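PDB 2XQ1: peroxisomal catalase from Pichia angusta, which probably breaks down the hydrogen peroxide made by peroxisomal oxidases into water and oxygen, using heme as its cofactor. Local coordinates for residues O[182-195]-O[437-449]. Sequence-based numbering, arbitrary orientation.
Sequences DESLHQVMYLFSNR and DYFQPKMFWKVLG
Within the helical domain of this catalase, helices 185-192 and 439-447 pack nearly parallel, their axes 9.1 Å apart at 23°, with F444 and P441 of the second helix set against the first. The F444 ring, carried across by a CG anti to the backbone N (chi1 -179°), makes an offset stack with Y190, centroids 4.3 Å apart. R195 CZ lies at the edge of the same phenyl ring, whose CE1 sits over the guanidinium face at 3.9 Å, and M189 CB packs against F444 CD2, the two side chains running past each other in opposite directions. An alanine in place of F444 would probably cost Y190 its stacking partner and open a gap beside M189 and R195. One turn back, P441 CG approaches H186 CB at 3.9 Å, and P441 CB touches M189 SD at 3.8 Å; the imidazole has its strongest polar partner, T292, elsewhere. At the N-terminal ends, Y438 OH donates to D182 OD2 (2.7 Å) from above the carboxylate plane, while D182 OD1 salt-bridges K483. Beyond the other end, S193 CB meets L448 CD1. The pair joins a helix between β-barrel strands to the first C-terminal helix, building the catalase fold's helical domain alongside helices 454-466 and 471-481.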
ATOM      1  N   ASP O 182      11.131  32.767 -17.889  1.00 37.59           N
ATOM      2  CA  ASP O 182      12.453  33.390 -17.898  1.00 38.87           C
ATOM      3  C   ASP O 182      13.526  32.937 -16.930  1.00 38.75           C
ATOM      4  O   ASP O 182      14.691  32.821 -17.308  1.00 39.38           O
ATOM      5  CB  ASP O 182      12.269  34.844 -17.547  1.00 39.91           C
ATOM      6  CG  ASP O 182      12.007  35.678 -18.741  1.00 43.04           C
ATOM      7  OD1 ASP O 182      12.173  35.173 -19.889  1.00 44.80           O
ATOM      8  OD2 ASP O 182      11.645  36.853 -18.511  1.00 46.90           O
ATOM      9  N   GLU O 183      13.165  32.773 -15.667  1.00 37.91           N
ATOM     10  CA  GLU O 183      14.179  32.560 -14.660  1.00 37.82           C
ATOM     11  C   GLU O 183      15.024  31.290 -14.928  1.00 37.26           C
ATOM     12  O   GLU O 183      16.145  31.156 -14.439  1.00 37.78           O
ATOM     13  CB  GLU O 183      13.559  32.640 -13.249  1.00 37.76           C
ATOM     14  CG  GLU O 183      12.624  31.491 -12.839  1.00 39.01           C
ATOM     15  CD  GLU O 183      11.167  31.615 -13.341  1.00 41.51           C
ATOM     16  OE1 GLU O 183      10.922  32.467 -14.230  1.00 41.53           O
ATOM     17  OE2 GLU O 183      10.277  30.832 -12.866  1.00 41.32           O
ATOM     18  N   SER O 184      14.495  30.396 -15.754  1.00 36.90           N
ATOM     19  CA  SER O 184      15.132  29.114 -16.068  1.00 36.63           C
ATOM     20  C   SER O 184      16.302  29.302 -17.021  1.00 36.77           C
ATOM     21  O   SER O 184      17.116  28.392 -17.210  1.00 36.75           O
ATOM     22  CB  SER O 184      14.113  28.140 -16.689  1.00 36.26           C
ATOM     23  OG  SER O 184      13.503  28.699 -17.851  1.00 35.58           O
ATOM     24  N   LEU O 185      16.390  30.481 -17.622  1.00 36.60           N
ATOM     25  CA  LEU O 185      17.398  30.707 -18.631  1.00 37.17           C
ATOM     26  C   LEU O 185      18.821  30.360 -18.138  1.00 37.65           C
ATOM     27  O   LEU O 185      19.553  29.615 -18.822  1.00 38.38           O
ATOM     28  CB  LEU O 185      17.281  32.122 -19.189  1.00 37.03           C
ATOM     29  CG  LEU O 185      18.338  32.623 -20.157  1.00 37.47           C
ATOM     30  CD1 LEU O 185      18.304  31.801 -21.411  1.00 37.78           C
ATOM     31  CD2 LEU O 185      18.107  34.071 -20.475  1.00 38.53           C
ATOM     32  N   HIS O 186      19.199  30.853 -16.952  1.00 37.78           N
ATOM     33  CA  HIS O 186      20.531  30.567 -16.376  1.00 37.90           C
ATOM     34  C   HIS O 186      20.863  29.056 -16.394  1.00 37.56           C
ATOM     35  O   HIS O 186      21.832  28.617 -17.031  1.00 37.63           O
ATOM     36  CB  HIS O 186      20.660  31.150 -14.952  1.00 38.09           C
ATOM     37  CG  HIS O 186      22.083  31.376 -14.513  1.00 38.79           C
ATOM     38  ND1 HIS O 186      22.409  32.039 -13.347  1.00 38.05           N
ATOM     39  CD2 HIS O 186      23.262  31.031 -15.091  1.00 39.64           C
ATOM     40  CE1 HIS O 186      23.724  32.085 -13.222  1.00 39.32           C
ATOM     41  NE2 HIS O 186      24.266  31.476 -14.263  1.00 40.10           N
ATOM     42  N   GLN O 187      20.018  28.269 -15.734  1.00 37.01           N
ATOM     43  CA  GLN O 187      20.215  26.830 -15.638  1.00 36.43           C
ATOM     44  C   GLN O 187      20.084  26.123 -16.960  1.00 36.48           C
ATOM     45  O   GLN O 187      20.662  25.060 -17.103  1.00 36.66           O
ATOM     46  CB  GLN O 187      19.256  26.227 -14.607  1.00 36.06           C
ATOM     47  CG  GLN O 187      19.275  24.720 -14.495  1.00 35.82           C
ATOM     48  CD  GLN O 187      20.652  24.111 -14.238  1.00 37.30           C
ATOM     49  OE1 GLN O 187      20.915  22.996 -14.676  1.00 37.95           O
ATOM     50  NE2 GLN O 187      21.518  24.816 -13.504  1.00 38.33           N
ATOM     51  N   VAL O 188      19.343  26.695 -17.915  1.00 36.74           N
ATOM     52  CA  VAL O 188      19.097  26.009 -19.182  1.00 37.59           C
ATOM     53  C   VAL O 188      20.321  26.148 -20.023  1.00 38.31           C
ATOM     54  O   VAL O 188      20.655  25.260 -20.818  1.00 38.40           O
ATOM     55  CB  VAL O 188      17.912  26.561 -19.951  1.00 37.79           C
ATOM     56  CG1 VAL O 188      17.873  25.968 -21.359  1.00 38.06           C
ATOM     57  CG2 VAL O 188      16.625  26.225 -19.239  1.00 37.77           C
ATOM     58  N   MET O 189      21.016  27.254 -19.812  1.00 39.17           N
ATOM     59  CA  MET O 189      22.291  27.460 -20.467  1.00 40.40           C
ATOM     60  C   MET O 189      23.328  26.406 -20.028  1.00 40.17           C
ATOM     61  O   MET O 189      24.068  25.857 -20.850  1.00 40.15           O
ATOM     62  CB  MET O 189      22.757  28.900 -20.239  1.00 40.83           C
ATOM     63  CG  MET O 189      21.980  29.922 -21.097  1.00 43.22           C
ATOM     64  SD  MET O 189      22.487  31.639 -20.824  1.00 48.21           S
ATOM     65  CE  MET O 189      24.021  31.690 -21.736  1.00 48.15           C
ATOM     66  N   TYR O 190      23.360  26.112 -18.732  1.00 39.91           N
ATOM     67  CA  TYR O 190      24.237  25.077 -18.230  1.00 39.59           C
ATOM     68  C   TYR O 190      23.846  23.799 -18.927  1.00 39.36           C
ATOM     69  O   TYR O 190      24.694  23.102 -19.484  1.00 39.91           O
ATOM     70  CB  TYR O 190      24.089  24.905 -16.719  1.00 39.45           C
ATOM     71  CG  TYR O 190      24.973  25.805 -15.905  1.00 40.44           C
ATOM     72  CD1 TYR O 190      24.685  27.165 -15.790  1.00 42.18           C
ATOM     73  CD2 TYR O 190      26.101  25.302 -15.232  1.00 41.77           C
ATOM     74  CE1 TYR O 190      25.494  28.033 -15.019  1.00 44.11           C
ATOM     75  CE2 TYR O 190      26.928  26.152 -14.444  1.00 43.49           C
ATOM     76  CZ  TYR O 190      26.613  27.535 -14.342  1.00 44.49           C
ATOM     77  OH  TYR O 190      27.376  28.440 -13.595  1.00 44.63           O
ATOM     78  N   LEU O 191      22.551  23.507 -18.914  1.00 38.48           N
ATOM     79  CA  LEU O 191      22.054  22.235 -19.386  1.00 37.96           C
ATOM     80  C   LEU O 191      22.460  21.960 -20.832  1.00 38.62           C
ATOM     81  O   LEU O 191      22.738  20.822 -21.212  1.00 38.57           O
ATOM     82  CB  LEU O 191      20.539  22.191 -19.240  1.00 37.21           C
ATOM     83  CG  LEU O 191      19.833  20.991 -19.848  1.00 34.94           C
ATOM     84  CD1 LEU O 191      20.189  19.761 -19.081  1.00 33.89           C
ATOM     85  CD2 LEU O 191      18.384  21.246 -19.783  1.00 33.53           C
ATOM     86  N   PHE O 192      22.489  23.000 -21.646  1.00 39.24           N
ATOM     87  CA  PHE O 192      22.764  22.780 -23.047  1.00 39.99           C
ATOM     88  C   PHE O 192      24.206  23.062 -23.424  1.00 40.95           C
ATOM     89  O   PHE O 192      24.629  22.750 -24.522  1.00 41.25           O
ATOM     90  CB  PHE O 192      21.768  23.523 -23.929  1.00 39.45           C
ATOM     91  CG  PHE O 192      20.436  22.832 -24.033  1.00 38.64           C
ATOM     92  CD1 PHE O 192      20.205  21.869 -25.011  1.00 37.93           C
ATOM     93  CD2 PHE O 192      19.403  23.127 -23.149  1.00 37.84           C
ATOM     94  CE1 PHE O 192      18.968  21.218 -25.101  1.00 36.17           C
ATOM     95  CE2 PHE O 192      18.154  22.479 -23.254  1.00 35.87           C
ATOM     96  CZ  PHE O 192      17.951  21.533 -24.225  1.00 35.17           C
ATOM     97  N   SER O 193      24.967  23.629 -22.500  1.00 42.19           N
ATOM     98  CA  SER O 193      26.398  23.680 -22.673  1.00 43.45           C
ATOM     99  C   SER O 193      26.816  22.230 -22.470  1.00 44.03           C
ATOM    100  O   SER O 193      25.984  21.365 -22.182  1.00 44.12           O
ATOM    101  CB  SER O 193      27.038  24.579 -21.620  1.00 43.30           C
ATOM    102  OG  SER O 193      27.125  23.880 -20.382  1.00 45.09           O
ATOM    103  N   ASN O 194      28.097  21.950 -22.600  1.00 44.81           N
ATOM    104  CA  ASN O 194      28.512  20.579 -22.492  1.00 45.53           C
ATOM    105  C   ASN O 194      28.421  20.050 -21.072  1.00 45.07           C
ATOM    106  O   ASN O 194      28.573  18.859 -20.842  1.00 45.43           O
ATOM    107  CB  ASN O 194      29.912  20.410 -23.069  1.00 46.23           C
ATOM    108  CG  ASN O 194      29.929  20.485 -24.574  1.00 47.69           C
ATOM    109  OD1 ASN O 194      29.002  20.028 -25.249  1.00 49.46           O
ATOM    110  ND2 ASN O 194      30.993  21.052 -25.115  1.00 49.54           N
ATOM    111  N   ARG O 195      28.144  20.928 -20.126  1.00 44.38           N
ATOM    112  CA  ARG O 195      28.039  20.517 -18.730  1.00 44.46           C
ATOM    113  C   ARG O 195      26.790  19.690 -18.384  1.00 43.75           C
ATOM    114  O   ARG O 195      26.722  19.038 -17.337  1.00 43.37           O
ATOM    115  CB  ARG O 195      28.137  21.736 -17.813  1.00 45.00           C
ATOM    116  CG  ARG O 195      29.338  22.618 -18.080  1.00 45.64           C
ATOM    117  CD  ARG O 195      29.259  23.812 -17.183  1.00 47.39           C
ATOM    118  NE  ARG O 195      30.321  24.753 -17.467  1.00 48.92           N
ATOM    119  CZ  ARG O 195      30.788  25.632 -16.585  1.00 50.01           C
ATOM    120  NH1 ARG O 195      30.275  25.694 -15.343  1.00 48.17           N
ATOM    121  NH2 ARG O 195      31.776  26.455 -16.951  1.00 51.11           N
ATOM    122  N   ASP O 437      17.836  39.634 -13.483  1.00 60.22           N
ATOM    123  CA  ASP O 437      17.655  38.212 -13.731  1.00 58.45           C
ATOM    124  C   ASP O 437      18.355  37.778 -14.991  1.00 58.18           C
ATOM    125  O   ASP O 437      18.821  36.672 -15.063  1.00 57.89           O
ATOM    126  CB  ASP O 437      16.180  37.868 -13.810  1.00 58.03           C
ATOM    127  CG  ASP O 437      15.494  37.980 -12.480  1.00 57.23           C
ATOM    128  OD1 ASP O 437      16.150  37.759 -11.445  1.00 56.24           O
ATOM    129  OD2 ASP O 437      14.292  38.292 -12.462  1.00 57.45           O
ATOM    130  N   TYR O 438      18.455  38.660 -15.976  1.00 58.40           N
ATOM    131  CA  TYR O 438      19.173  38.348 -17.212  1.00 58.71           C
ATOM    132  C   TYR O 438      20.695  38.484 -17.134  1.00 58.86           C
ATOM    133  O   TYR O 438      21.400  37.990 -18.005  1.00 58.74           O
ATOM    134  CB  TYR O 438      18.675  39.221 -18.359  1.00 58.78           C
ATOM    135  CG  TYR O 438      17.207  39.077 -18.707  1.00 59.58           C
ATOM    136  CD1 TYR O 438      16.557  37.832 -18.650  1.00 59.15           C
ATOM    137  CD2 TYR O 438      16.473  40.189 -19.141  1.00 60.83           C
ATOM    138  CE1 TYR O 438      15.206  37.709 -18.988  1.00 59.68           C
ATOM    139  CE2 TYR O 438      15.130  40.078 -19.482  1.00 61.70           C
ATOM    140  CZ  TYR O 438      14.498  38.837 -19.405  1.00 61.11           C
ATOM    141  OH  TYR O 438      13.167  38.756 -19.754  1.00 60.82           O
ATOM    142  N   PHE O 439      21.195  39.151 -16.097  1.00 59.32           N
ATOM    143  CA  PHE O 439      22.608  39.558 -16.019  1.00 59.87           C
ATOM    144  C   PHE O 439      23.560  38.374 -15.855  1.00 58.91           C
ATOM    145  O   PHE O 439      24.622  38.311 -16.477  1.00 58.74           O
ATOM    146  CB  PHE O 439      22.797  40.577 -14.875  1.00 60.83           C
ATOM    147  CG  PHE O 439      24.231  41.020 -14.654  1.00 64.13           C
ATOM    148  CD1 PHE O 439      24.760  42.132 -15.326  1.00 67.00           C
ATOM    149  CD2 PHE O 439      25.045  40.339 -13.744  1.00 66.89           C
ATOM    150  CE1 PHE O 439      26.082  42.541 -15.107  1.00 68.70           C
ATOM    151  CE2 PHE O 439      26.377  40.738 -13.517  1.00 68.39           C
ATOM    152  CZ  PHE O 439      26.893  41.840 -14.196  1.00 69.17           C
ATOM    153  N   GLN O 440      23.172  37.439 -15.003  1.00 57.79           N
ATOM    154  CA  GLN O 440      24.027  36.318 -14.715  1.00 56.48           C
ATOM    155  C   GLN O 440      24.065  35.303 -15.863  1.00 55.87           C
ATOM    156  O   GLN O 440      25.120  34.749 -16.125  1.00 55.88           O
ATOM    157  CB  GLN O 440      23.642  35.690 -13.394  1.00 56.34           C
ATOM    158  CG  GLN O 440      24.810  35.588 -12.439  1.00 57.00           C
ATOM    159  CD  GLN O 440      24.370  35.417 -10.988  1.00 57.44           C
ATOM    160  OE1 GLN O 440      24.228  36.396 -10.261  1.00 56.43           O
ATOM    161  NE2 GLN O 440      24.160  34.163 -10.566  1.00 57.85           N
ATOM    162  N   PRO O 441      22.933  35.059 -16.560  1.00 55.21           N
ATOM    163  CA  PRO O 441      23.040  34.345 -17.830  1.00 55.24           C
ATOM    164  C   PRO O 441      23.967  35.032 -18.827  1.00 56.03           C
ATOM    165  O   PRO O 441      24.695  34.359 -19.551  1.00 56.17           O
ATOM    166  CB  PRO O 441      21.616  34.382 -18.370  1.00 54.76           C
ATOM    167  CG  PRO O 441      20.789  34.399 -17.179  1.00 54.25           C
ATOM    168  CD  PRO O 441      21.529  35.134 -16.107  1.00 54.67           C
ATOM    169  N   LYS O 442      23.933  36.363 -18.872  1.00 57.22           N
ATOM    170  CA  LYS O 442      24.766  37.126 -19.804  1.00 58.39           C
ATOM    171  C   LYS O 442      26.227  36.831 -19.484  1.00 58.35           C
ATOM    172  O   LYS O 442      27.001  36.524 -20.375  1.00 58.33           O
ATOM    173  CB  LYS O 442      24.470  38.627 -19.671  1.00 58.92           C
ATOM    174  CG  LYS O 442      24.876  39.516 -20.862  1.00 61.37           C
ATOM    175  CD  LYS O 442      25.514  40.838 -20.349  1.00 65.75           C
ATOM    176  CE  LYS O 442      24.984  42.115 -21.031  1.00 67.75           C
ATOM    177  NZ  LYS O 442      25.358  42.259 -22.474  1.00 67.67           N
ATOM    178  N   MET O 443      26.574  36.895 -18.202  1.00 58.61           N
ATOM    179  CA  MET O 443      27.907  36.567 -17.743  1.00 59.18           C
ATOM    180  C   MET O 443      28.346  35.150 -18.091  1.00 58.22           C
ATOM    181  O   MET O 443      29.533  34.919 -18.349  1.00 58.79           O
ATOM    182  CB  MET O 443      28.026  36.797 -16.241  1.00 59.96           C
ATOM    183  CG  MET O 443      27.956  38.266 -15.853  1.00 64.68           C
ATOM    184  SD  MET O 443      28.950  39.391 -16.918  1.00 72.42           S
ATOM    185  CE  MET O 443      30.667  39.027 -16.342  1.00 73.16           C
ATOM    186  N   PHE O 444      27.407  34.205 -18.110  1.00 56.87           N
ATOM    187  CA  PHE O 444      27.763  32.804 -18.341  1.00 55.48           C
ATOM    188  C   PHE O 444      28.111  32.563 -19.798  1.00 55.77           C
ATOM    189  O   PHE O 444      28.854  31.627 -20.127  1.00 55.81           O
ATOM    190  CB  PHE O 444      26.659  31.858 -17.886  1.00 54.52           C
ATOM    191  CG  PHE O 444      26.989  30.427 -18.093  1.00 51.94           C
ATOM    192  CD1 PHE O 444      27.906  29.795 -17.273  1.00 50.94           C
ATOM    193  CD2 PHE O 444      26.410  29.715 -19.128  1.00 49.83           C
ATOM    194  CE1 PHE O 444      28.226  28.457 -17.473  1.00 50.39           C
ATOM    195  CE2 PHE O 444      26.717  28.380 -19.332  1.00 49.52           C
ATOM    196  CZ  PHE O 444      27.626  27.749 -18.507  1.00 49.85           C
ATOM    197  N   TRP O 445      27.579  33.416 -20.669  1.00 55.95           N
ATOM    198  CA  TRP O 445      27.936  33.375 -22.075  1.00 56.52           C
ATOM    199  C   TRP O 445      29.400  33.777 -22.273  1.00 57.82           C
ATOM    200  O   TRP O 445      30.118  33.155 -23.042  1.00 57.91           O
ATOM    201  CB  TRP O 445      27.007  34.267 -22.860  1.00 55.73           C
ATOM    202  CG  TRP O 445      27.247  34.281 -24.324  1.00 54.61           C
ATOM    203  CD1 TRP O 445      27.708  35.333 -25.060  1.00 54.84           C
ATOM    204  CD2 TRP O 445      27.013  33.218 -25.248  1.00 52.39           C
ATOM    205  NE1 TRP O 445      27.775  34.995 -26.384  1.00 54.02           N
ATOM    206  CE2 TRP O 445      27.349  33.701 -26.530  1.00 52.74           C
ATOM    207  CE3 TRP O 445      26.543  31.912 -25.124  1.00 50.37           C
ATOM    208  CZ2 TRP O 445      27.240  32.920 -27.675  1.00 52.03           C
ATOM    209  CZ3 TRP O 445      26.435  31.137 -26.267  1.00 50.22           C
ATOM    210  CH2 TRP O 445      26.786  31.642 -27.525  1.00 50.97           C
ATOM    211  N   LYS O 446      29.825  34.811 -21.555  1.00 59.46           N
ATOM    212  CA  LYS O 446      31.212  35.253 -21.551  1.00 61.11           C
ATOM    213  C   LYS O 446      32.131  34.205 -20.960  1.00 61.59           C
ATOM    214  O   LYS O 446      33.225  34.021 -21.454  1.00 62.24           O
ATOM    215  CB  LYS O 446      31.366  36.584 -20.802  1.00 61.63           C
ATOM    216  CG  LYS O 446      31.259  37.828 -21.715  1.00 63.67           C
ATOM    217  CD  LYS O 446      30.881  39.101 -20.900  1.00 65.34           C
ATOM    218  N   VAL O 447      31.690  33.519 -19.911  1.00 62.15           N
ATOM    219  CA  VAL O 447      32.492  32.473 -19.272  1.00 62.63           C
ATOM    220  C   VAL O 447      32.719  31.281 -20.226  1.00 63.36           C
ATOM    221  O   VAL O 447      33.849  30.820 -20.360  1.00 63.76           O
ATOM    222  CB  VAL O 447      31.918  32.051 -17.876  1.00 62.54           C
ATOM    223  CG1 VAL O 447      32.588  30.779 -17.345  1.00 62.58           C
ATOM    224  CG2 VAL O 447      32.053  33.189 -16.856  1.00 61.90           C
ATOM    225  N   LEU O 448      31.675  30.796 -20.904  1.00 64.02           N
ATOM    226  CA  LEU O 448      31.893  29.958 -22.091  1.00 64.55           C
ATOM    227  C   LEU O 448      32.531  30.898 -23.111  1.00 66.28           C
ATOM    228  O   LEU O 448      32.408  32.121 -22.996  1.00 66.49           O
ATOM    229  CB  LEU O 448      30.580  29.400 -22.647  1.00 63.47           C
ATOM    230  CG  LEU O 448      29.580  28.611 -21.789  1.00 61.14           C
ATOM    231  CD1 LEU O 448      28.294  28.337 -22.556  1.00 58.37           C
ATOM    232  CD2 LEU O 448      30.184  27.314 -21.366  1.00 59.40           C
ATOM    233  N   GLY O 449      33.225  30.366 -24.107  1.00 68.20           N
ATOM    234  CA  GLY O 449      33.861  31.265 -25.084  1.00 70.38           C
ATOM    235  C   GLY O 449      35.145  31.910 -24.571  1.00 71.73           C
ATOM    236  O   GLY O 449      35.823  32.630 -25.298  1.00 71.95           O
TER